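PDB 5Z6P: B-agarase from Agarivorans gilvus, which probably hydrolyses the beta-glycosidic linkages of agarose as a family 50 glycoside hydrolase. Local coordinates for residues G410-Y413 / M414-W417; F542-L545 / L546-Y550; A595-Y598 / F599-V602; T723-S726 / F727-E730. All blocks are in the same frame, centred on the assembly; numbering follows the deposited sequence.

Interaction 1: G410-Y413 / M414-W417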
loop_
_atom_site.group_PDB
_atom_site.type_symbol
_atom_site.label_atom_id
_atom_site.label_comp_id
_atom_site.label_asym_id
_atom_site.label_seq_id
_atom_site.Cartn_x
_atom_site.Cartn_y
_atom_site.Cartn_z
ATOM N N GLY A 410 30.723 0.466 22.334
ATOM C CA GLY A 410 31.038 -0.178 21.074
ATOM C C GLY A 410 30.388 -1.540 20.960
ATOM O O GLY A 410 30.883 -2.433 20.265
ATOM N N ALA A 411 29.270 -1.708 21.651
ATOM C CA ALA A 411 28.481 -2.925 21.488
ATOM C C ALA A 411 27.892 -2.990 20.065
ATOM O O ALA A 411 27.645 -1.959 19.440
ATOM C CB ALA A 411 27.389 -2.990 22.538
ATOM N N ASP A 412 27.712 -4.204 19.557
ATOM C CA ASP A 412 27.145 -4.451 18.229
ATOM C C ASP A 412 25.622 -4.258 18.249
ATOM O O ASP A 412 24.871 -5.222 18.428
ATOM C CB ASP A 412 27.508 -5.872 17.768
ATOM C CG ASP A 412 27.089 -6.170 16.334
ATOM O OD1 ASP A 412 26.289 -5.416 15.745
ATOM O OD2 ASP A 412 27.571 -7.188 15.796
ATOM N N TYR A 413 25.174 -3.021 18.052
ATOM C CA TYR A 413 23.763 -2.705 18.200
ATOM C C TYR A 413 22.891 -3.348 17.105
ATOM O O TYR A 413 21.711 -3.630 17.323
ATOM C CB TYR A 413 23.556 -1.187 18.221
ATOM C CG TYR A 413 24.210 -0.429 17.086
ATOM C CD1 TYR A 413 23.548 -0.243 15.881
ATOM C CD2 TYR A 413 25.479 0.122 17.229
ATOM C CE1 TYR A 413 24.136 0.453 14.840
ATOM C CE2 TYR A 413 26.079 0.821 16.198
ATOM C CZ TYR A 413 25.406 0.985 15.006
ATOM O OH TYR A 413 25.998 1.688 13.980
ATOM N N MET A 414 23.466 -3.586 15.938
ATOM C CA MET A 414 22.690 -4.218 14.879
ATOM C C MET A 414 22.380 -5.661 15.238
ATOM O O MET A 414 21.270 -6.127 15.014
ATOM C CB MET A 414 23.410 -4.130 13.546
ATOM C CG MET A 414 23.411 -2.724 12.973
ATOM S SD MET A 414 21.786 -1.935 12.923
ATOM C CE MET A 414 20.866 -3.123 11.931
ATOM N N ALA A 415 23.350 -6.342 15.833
ATOM C CA ALA A 415 23.169 -7.724 16.250
ATOM C C ALA A 415 22.144 -7.799 17.372
ATOM O O ALA A 415 21.371 -8.735 17.459
ATOM C CB ALA A 415 24.483 -8.329 16.698
ATOM N N LYS A 416 22.138 -6.803 18.241
ATOM C CA LYS A 416 21.181 -6.821 19.331
ATOM C C LYS A 416 19.791 -6.562 18.766
ATOM O O LYS A 416 18.828 -7.210 19.151
ATOM C CB LYS A 416 21.550 -5.790 20.397
ATOM C CG LYS A 416 20.638 -5.781 21.604
ATOM C CD LYS A 416 20.725 -7.072 22.404
ATOM C CE LYS A 416 20.059 -6.899 23.772
ATOM N NZ LYS A 416 20.125 -8.140 24.584
ATOM N N TRP A 417 19.700 -5.607 17.852
ATOM C CA TRP A 417 18.438 -5.300 17.197
ATOM C C TRP A 417 17.826 -6.542 16.527
ATOM O O TRP A 417 16.638 -6.793 16.650
ATOM C CB TRP A 417 18.624 -4.176 16.170
ATOM C CG TRP A 417 17.400 -3.912 15.346
ATOM C CD1 TRP A 417 16.263 -3.273 15.741
ATOM C CD2 TRP A 417 17.196 -4.279 13.983
ATOM N NE1 TRP A 417 15.363 -3.220 14.712
ATOM C CE2 TRP A 417 15.913 -3.828 13.612
ATOM C CE3 TRP A 417 17.978 -4.932 13.031
ATOM C CZ2 TRP A 417 15.385 -4.021 12.340
ATOM C CZ3 TRP A 417 17.451 -5.135 11.762
ATOM C CH2 TRP A 417 16.164 -4.682 11.433
HETATM O O HOH W 1 26.308 -2.969 14.933
#

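Interaction 2: F542-L545 / L546-Y550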
loop_
_atom_site.group_PDB
_atom_site.type_symbol
_atom_site.label_atom_id
_atom_site.label_comp_id
_atom_site.label_asym_id
_atom_site.label_seq_id
_atom_site.Cartn_x
_atom_site.Cartn_y
_atom_site.Cartn_z
ATOM N N PHE A 542 0.754 -12.857 -29.823
ATOM C CA PHE A 542 -0.625 -12.400 -29.964
ATOM C C PHE A 542 -1.151 -12.677 -31.383
ATOM O O PHE A 542 -2.279 -13.107 -31.551
ATOM C CB PHE A 542 -0.775 -10.904 -29.661
ATOM C CG PHE A 542 -0.707 -10.535 -28.184
ATOM C CD1 PHE A 542 -0.563 -11.484 -27.195
ATOM C CD2 PHE A 542 -0.795 -9.207 -27.803
ATOM C CE1 PHE A 542 -0.509 -11.098 -25.836
ATOM C CE2 PHE A 542 -0.735 -8.823 -26.464
ATOM C CZ PHE A 542 -0.589 -9.765 -25.491
ATOM N N VAL A 543 -0.324 -12.415 -32.391
ATOM C CA VAL A 543 -0.697 -12.670 -33.775
ATOM C C VAL A 543 -1.017 -14.157 -33.982
ATOM O O VAL A 543 -1.998 -14.502 -34.622
ATOM C CB VAL A 543 0.416 -12.226 -34.754
ATOM C CG1 VAL A 543 0.154 -12.769 -36.162
ATOM C CG2 VAL A 543 0.505 -10.718 -34.782
ATOM N N GLU A 544 -0.190 -15.031 -33.425
ATOM C CA GLU A 544 -0.393 -16.462 -33.608
ATOM C C GLU A 544 -1.641 -16.913 -32.846
ATOM O O GLU A 544 -2.350 -17.813 -33.287
ATOM C CB GLU A 544 0.842 -17.241 -33.164
ATOM C CG GLU A 544 0.688 -18.758 -33.195
ATOM C CD GLU A 544 0.533 -19.359 -34.603
ATOM O OE1 GLU A 544 0.916 -18.719 -35.611
ATOM O OE2 GLU A 544 0.040 -20.504 -34.690
ATOM N N LEU A 545 -1.923 -16.255 -31.720
ATOM C CA LEU A 545 -3.134 -16.543 -30.972
ATOM C C LEU A 545 -4.389 -16.178 -31.788
ATOM O O LEU A 545 -5.314 -16.969 -31.893
ATOM C CB LEU A 545 -3.119 -15.805 -29.624
ATOM C CG LEU A 545 -4.205 -16.161 -28.608
ATOM C CD1 LEU A 545 -3.839 -15.674 -27.221
ATOM C CD2 LEU A 545 -5.616 -15.638 -28.975
ATOM N N LEU A 546 -4.428 -14.972 -32.336
ATOM C CA LEU A 546 -5.561 -14.538 -33.127
ATOM C C LEU A 546 -5.689 -15.363 -34.419
ATOM O O LEU A 546 -6.790 -15.667 -34.855
ATOM C CB LEU A 546 -5.443 -13.045 -33.450
ATOM C CG LEU A 546 -5.553 -12.189 -32.176
ATOM C CD1 LEU A 546 -5.019 -10.769 -32.354
ATOM C CD2 LEU A 546 -6.981 -12.192 -31.644
ATOM N N LYS A 547 -4.555 -15.720 -35.013
ATOM C CA LYS A 547 -4.548 -16.509 -36.243
ATOM C C LYS A 547 -5.109 -17.913 -35.960
ATOM O O LYS A 547 -5.814 -18.482 -36.768
ATOM C CB LYS A 547 -3.134 -16.577 -36.809
ATOM C CG LYS A 547 -3.003 -17.137 -38.188
ATOM C CD LYS A 547 -1.613 -16.822 -38.716
ATOM C CE LYS A 547 -0.822 -18.076 -38.995
ATOM N NZ LYS A 547 -1.214 -18.729 -40.272
ATOM N N THR A 548 -4.814 -18.450 -34.788
ATOM C CA THR A 548 -5.349 -19.748 -34.399
ATOM C C THR A 548 -6.864 -19.675 -34.163
ATOM O O THR A 548 -7.607 -20.576 -34.545
ATOM C CB THR A 548 -4.631 -20.263 -33.136
ATOM O OG1 THR A 548 -3.277 -20.576 -33.473
ATOM C CG2 THR A 548 -5.327 -21.498 -32.568
ATOM N N LYS A 549 -7.319 -18.590 -33.546
ATOM C CA LYS A 549 -8.743 -18.389 -33.353
ATOM C C LYS A 549 -9.513 -18.096 -34.656
ATOM O O LYS A 549 -10.569 -18.670 -34.879
ATOM C CB LYS A 549 -9.002 -17.258 -32.371
ATOM C CG LYS A 549 -10.465 -16.920 -32.256
ATOM C CD LYS A 549 -10.716 -15.876 -31.205
ATOM C CE LYS A 549 -12.180 -15.775 -30.882
ATOM N NZ LYS A 549 -12.390 -14.692 -29.920
ATOM N N TYR A 550 -8.998 -17.202 -35.501
ATOM C CA TYR A 550 -9.768 -16.726 -36.657
ATOM C C TYR A 550 -9.383 -17.388 -37.988
ATOM O O TYR A 550 -10.164 -17.353 -38.931
ATOM C CB TYR A 550 -9.647 -15.199 -36.789
ATOM C CG TYR A 550 -10.377 -14.454 -35.690
ATOM C CD1 TYR A 550 -11.759 -14.368 -35.689
ATOM C CD2 TYR A 550 -9.686 -13.861 -34.649
ATOM C CE1 TYR A 550 -12.432 -13.713 -34.691
ATOM C CE2 TYR A 550 -10.353 -13.188 -33.631
ATOM C CZ TYR A 550 -11.733 -13.121 -33.661
ATOM O OH TYR A 550 -12.425 -12.461 -32.682
#

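Interaction 3: A595-Y598 / F599-V602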
loop_
_atom_site.group_PDB
_atom_site.type_symbol
_atom_site.label_atom_id
_atom_site.label_comp_id
_atom_site.label_asym_id
_atom_site.label_seq_id
_atom_site.Cartn_x
_atom_site.Cartn_y
_atom_site.Cartn_z
ATOM N N ALA A 595 0.293 -13.048 -19.409
ATOM C CA ALA A 595 0.569 -13.265 -18.005
ATOM C C ALA A 595 0.920 -14.721 -17.719
ATOM O O ALA A 595 1.812 -14.988 -16.929
ATOM C CB ALA A 595 -0.611 -12.827 -17.153
ATOM N N SER A 596 0.241 -15.663 -18.368
ATOM C CA SER A 596 0.512 -17.086 -18.094
ATOM C C SER A 596 1.976 -17.444 -18.346
ATOM O O SER A 596 2.570 -18.217 -17.593
ATOM C CB SER A 596 -0.397 -17.996 -18.929
ATOM O OG SER A 596 -1.753 -17.827 -18.574
ATOM N N GLU A 597 2.561 -16.873 -19.400
ATOM C CA GLU A 597 3.963 -17.124 -19.694
ATOM C C GLU A 597 4.902 -16.462 -18.682
ATOM O O GLU A 597 5.923 -17.023 -18.367
ATOM C CB GLU A 597 4.325 -16.647 -21.106
ATOM C CG GLU A 597 5.731 -17.051 -21.561
ATOM C CD GLU A 597 5.887 -18.557 -21.855
ATOM O OE1 GLU A 597 4.920 -19.328 -21.710
ATOM O OE2 GLU A 597 6.993 -18.974 -22.239
ATOM N N TYR A 598 4.574 -15.267 -18.191
ATOM C CA TYR A 598 5.376 -14.696 -17.109
ATOM C C TYR A 598 5.412 -15.687 -15.924
ATOM O O TYR A 598 6.467 -16.043 -15.423
ATOM C CB TYR A 598 4.830 -13.335 -16.650
ATOM C CG TYR A 598 5.402 -12.852 -15.312
ATOM C CD1 TYR A 598 6.584 -12.124 -15.253
ATOM C CD2 TYR A 598 4.747 -13.130 -14.114
ATOM C CE1 TYR A 598 7.110 -11.687 -14.013
ATOM C CE2 TYR A 598 5.245 -12.710 -12.896
ATOM C CZ TYR A 598 6.425 -11.988 -12.837
ATOM O OH TYR A 598 6.896 -11.596 -11.607
ATOM N N PHE A 599 4.241 -16.141 -15.494
ATOM C CA PHE A 599 4.186 -16.991 -14.318
ATOM C C PHE A 599 4.821 -18.353 -14.584
ATOM O O PHE A 599 5.426 -18.924 -13.680
ATOM C CB PHE A 599 2.744 -17.128 -13.822
ATOM C CG PHE A 599 2.189 -15.857 -13.218
ATOM C CD1 PHE A 599 2.698 -15.359 -12.026
ATOM C CD2 PHE A 599 1.159 -15.168 -13.836
ATOM C CE1 PHE A 599 2.194 -14.190 -11.459
ATOM C CE2 PHE A 599 0.661 -13.985 -13.286
ATOM C CZ PHE A 599 1.187 -13.502 -12.083
ATOM N N ARG A 600 4.720 -18.844 -15.823
ATOM C CA ARG A 600 5.313 -20.136 -16.195
ATOM C C ARG A 600 6.831 -20.073 -16.121
ATOM O O ARG A 600 7.472 -20.971 -15.564
ATOM C CB ARG A 600 4.873 -20.579 -17.617
ATOM C CG ARG A 600 5.319 -22.005 -18.022
ATOM C CD ARG A 600 4.893 -22.426 -19.479
ATOM N NE ARG A 600 5.834 -21.875 -20.450
ATOM C CZ ARG A 600 6.928 -22.493 -20.881
ATOM N NH1 ARG A 600 7.220 -23.721 -20.477
ATOM N NH2 ARG A 600 7.732 -21.882 -21.733
ATOM N N VAL A 601 7.409 -19.008 -16.678
ATOM C CA VAL A 601 8.865 -18.902 -16.730
ATOM C C VAL A 601 9.437 -18.748 -15.314
ATOM O O VAL A 601 10.377 -19.450 -14.945
ATOM C CB VAL A 601 9.338 -17.731 -17.625
ATOM C CG1 VAL A 601 10.813 -17.524 -17.474
ATOM C CG2 VAL A 601 8.982 -17.999 -19.106
ATOM N N VAL A 602 8.840 -17.866 -14.518
ATOM C CA VAL A 602 9.284 -17.679 -13.141
ATOM C C VAL A 602 9.154 -18.982 -12.349
ATOM O O VAL A 602 10.089 -19.379 -11.693
ATOM C CB VAL A 602 8.504 -16.569 -12.409
ATOM C CG1 VAL A 602 8.908 -16.533 -10.921
ATOM C CG2 VAL A 602 8.737 -15.204 -13.067
#

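Interaction 4: T723-S726 / F727-E730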
loop_
_atom_site.group_PDB
_atom_site.type_symbol
_atom_site.label_atom_id
_atom_site.label_comp_id
_atom_site.label_asym_id
_atom_site.label_seq_id
_atom_site.Cartn_x
_atom_site.Cartn_y
_atom_site.Cartn_z
ATOM N N THR A 723 9.272 12.925 8.056
ATOM C CA THR A 723 9.695 13.753 6.929
ATOM C C THR A 723 9.738 12.959 5.619
ATOM O O THR A 723 10.137 13.469 4.589
ATOM C CB THR A 723 11.089 14.360 7.203
ATOM O OG1 THR A 723 11.912 13.354 7.790
ATOM C CG2 THR A 723 10.994 15.539 8.168
ATOM N N GLY A 724 9.339 11.701 5.670
ATOM C CA GLY A 724 9.288 10.893 4.464
ATOM C C GLY A 724 10.508 10.047 4.144
ATOM O O GLY A 724 11.655 10.465 4.343
ATOM N N ARG A 725 10.234 8.838 3.652
ATOM C CA ARG A 725 11.227 7.976 3.030
ATOM C C ARG A 725 11.932 8.716 1.928
ATOM O O ARG A 725 11.278 9.305 1.081
ATOM C CB ARG A 725 10.583 6.731 2.424
ATOM C CG ARG A 725 10.502 5.566 3.320
ATOM C CD ARG A 725 10.215 4.308 2.509
ATOM N NE ARG A 725 11.358 3.946 1.694
ATOM C CZ ARG A 725 11.288 3.353 0.506
ATOM N NH1 ARG A 725 10.109 3.061 -0.041
ATOM N NH2 ARG A 725 12.411 3.063 -0.138
ATOM N N SER A 726 13.261 8.643 1.919
ATOM C CA SER A 726 14.079 9.338 0.924
ATOM C C SER A 726 13.660 9.043 -0.500
ATOM O O SER A 726 13.481 9.955 -1.306
ATOM C CB SER A 726 15.555 8.965 1.094
ATOM O OG SER A 726 15.998 9.267 2.390
ATOM N N PHE A 727 13.518 7.754 -0.796
ATOM C CA PHE A 727 13.154 7.283 -2.131
ATOM C C PHE A 727 11.871 7.917 -2.691
ATOM O O PHE A 727 11.891 8.465 -3.785
ATOM C CB PHE A 727 13.014 5.751 -2.120
ATOM C CG PHE A 727 12.597 5.163 -3.446
ATOM C CD1 PHE A 727 13.534 4.927 -4.444
ATOM C CD2 PHE A 727 11.267 4.845 -3.690
ATOM C CE1 PHE A 727 13.149 4.380 -5.662
ATOM C CE2 PHE A 727 10.873 4.308 -4.906
ATOM C CZ PHE A 727 11.816 4.074 -5.893
ATOM N N ASP A 728 10.768 7.851 -1.944
ATOM C CA ASP A 728 9.452 8.224 -2.495
ATOM C C ASP A 728 8.604 9.181 -1.637
ATOM O O ASP A 728 7.533 9.612 -2.052
ATOM C CB ASP A 728 8.643 6.957 -2.764
ATOM C CG ASP A 728 8.511 6.080 -1.533
ATOM O OD1 ASP A 728 8.593 6.609 -0.405
ATOM O OD2 ASP A 728 8.329 4.859 -1.687
ATOM N N GLY A 729 9.078 9.492 -0.442
ATOM C CA GLY A 729 8.390 10.440 0.416
ATOM C C GLY A 729 7.315 9.841 1.306
ATOM O O GLY A 729 6.589 10.578 1.975
ATOM N N GLU A 730 7.206 8.517 1.301
ATOM C CA GLU A 730 6.260 7.797 2.163
ATOM C C GLU A 730 6.411 8.200 3.645
ATOM O O GLU A 730 7.477 8.050 4.228
ATOM C CB GLU A 730 6.458 6.298 1.994
ATOM C CG GLU A 730 5.667 5.421 2.952
ATOM C CD GLU A 730 6.474 4.208 3.374
ATOM O OE1 GLU A 730 6.598 3.244 2.583
ATOM O OE2 GLU A 730 7.026 4.240 4.489
#

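Interaction 1: G410-Y413 / M414-W417
D412 caps the start of helix 413-428 through its side chain: OD1 accepts the backbone N-H of A415, with D412 OD1 and A415 N 3.1 Å apart and an angle of 158° at the hydrogen. D412 is the N-cap residue, and its carboxylate oxygen is met from above the carboxylate plane. With CG anti to the backbone N (chi1 -174°), the carboxylate folds over the first turn, where D412 CG also rests 3.4 Å from A415 CB. A water extends the cap: it donates to D412 OD1 across 2.6 Å and accepts from M414 N, so OD1 is gripped by two donors. The negative carboxylate at this helix end probably interacts favourably with the helix dipole.

The same water oxygen stands 3.7 Å above the plane of the Y413 ring, over its centre. Y413 adopts the crowded chi1 of 51°, with CG between its own backbone N and carbonyl carbon, which swings the ring back beside the M414 backbone. M414, bent at chi2 and chi3, curls its thioether against the CD1-CE1 side of that ring; M414 SD lies 4.9 Å from the ring centroid in an oblique Met-aromatic contact, and M414 CG is 3.8 Å from Y413 CE1. Backbone bonds from K416 N to D412 O and from W417 N to Y413 O establish the helical turn.

Y413 and K416 lean on Y406 of the preceding helix 397-406. W417 turns inward to L402 of that helix and to L310, with its NE1 bonded to Y398 OH, which ties this surface helix start to its neighbour.

Interaction 2: F542-L545 / L546-Y550
This is a local i to i+4 contact within a single alpha-helix, the last two turns of helix 537-550, packed on one flank against helix 581-609. Bonds from L546 N to F542 O, K547 N to V543 O and K549 N to L545 O mark the alpha-helical repeat; the first measures 3.0 Å between L546 N and F542 O.

F542, L545 and L546 form the apolar part of the packed side. F542 and L545 meet L590 of helix 581-609, while L546 reaches L529, L570 and W560 on three other helices. L546 CG stands 3.5 Å from F542 O, its first torsion (chi1 -66°) keeping the branch beside its own backbone N. K549 is extended, and its NZ forms a salt bridge with D586 of helix 581-609, whose carboxylate is also hydrogen-bonded to Y550 OH.

On the outer side, E544 bends at chi2, bringing OE1 to 3.9 Å from K547 CE. E544 OE1 and K547 NZ are 5.1 Å apart, too far for a salt bridge, leaving at most a long-range attraction. E544 O is held by two donors from one residue: T548 N and T548 OG1 approach from opposite faces of the carbonyl plane, the hydroxyl donating across 2.9 Å from T548 OG1 to E544 O.

Interaction 3: A595-Y598 / F599-V602
Four consecutive i to i+4 backbone bonds carry the alpha-helix through A595-V602, and that from V602 N to Y598 O is nearly straight. Two different side-chain arrangements project from these two turns.

On one flank, E597 and R600 run alongside one another in the same direction and form a bidentate salt bridge. R600 presents its NE and NH2 side-on, one to each carboxylate oxygen: R600 NE is 3.0 Å from E597 OE1, and R600 NH2 is 3.0 Å from E597 OE2. Both oxygens lie near the guanidinium plane, yet the two flat groups are turned 36° apart; correspondingly, OE1 is met from above the carboxylate plane and OE2 on its syn side. The bends at chi2 of E597 and chi3 of R600 bring the two charged groups alongside each other, and the paired bonds restrict rotation of both ends.

On the other flank, the Y598 ring directs its CD2-CE2 edge at the face of F599. Their centroids are 5.0 Å apart and their planes at 82°, a T-shaped pair in which Y598 CD2 sits over the centre of the F599 ring. V602 CG2 sits over one face of Y598, toward the rim and 4.1 Å from the centroid, in a CH-pi contact. Keeping CG beside its own backbone N (chi1 -70°), F599 also brings CD2 to 3.2 Å from A595 O.

W512 meets both aromatic rings, and Y598 OH bonds to D507. Helix 581-609 is flanked here by helix 627-634 at A595 and F599, by helix 478-495 at V601 and V602, and by strand 614-615, where Y615 meets F599 and V602.

Interaction 4: T723-S726 / F727-E730
R725 extends next to F727, the two side chains running in one direction with guanidinium and ring planes 9° apart. The overlap is over CB instead of the ring: F727 CB sits over one guanidinium face, 3.4 Å from R725 NH2. F727 has its CG anti to the backbone N (chi1 178°), which carries the ring outward beside the arginine.

D728 approaches differently. Its carboxylate is turned 81° from the guanidinium plane, and D728 OD2 makes a salt bridge to R725 NH1 at 3.0 Å. The other oxygen, D728 OD1, accepts from E730 N across 2.9 Å, so both carboxylate oxygens have partners and the group's rotation is restrained. E730 crosses the arginine's aliphatic part, with E730 OE2 3.8 Å from R725 CD; that oxygen is hydrogen-bonded to S720 OG.

Two backbone bonds close the loop. R725 N donates to E730 O, and G729 N donates to R725 O over a short 2.7 Å. G724 CA packs 3.4 Å from E730 O, while S726 is linked to S314. The D728 carboxylate bonded to the N-H two residues on is an Asx turn, here within the long loop between strand 709-714 and helix 745-762.

In the fold
All four contacts are local and follow one another along the chain in numerical order. Interactions 2 and 3 are the nearest pair, with centres 19 Å apart and nearest atoms about 7 Å apart; both belong to the part of the chain related to beta-galactosidases, and helix 537-550 of the former packs on helix 581-609, which carries the latter. Interaction 1 is remote from them, its centre 60 Å from that of interaction 2, at the start of helix 413-428. Interaction 4 shapes the loop after strand 709-714, which runs parallel to strand 664-668, consistent with the barrel of family 50 enzymes; it lies 26 Å centre to centre from interaction 1. Thus the contacts occupy a helix start, two helix bodies and a loop, and none touches another.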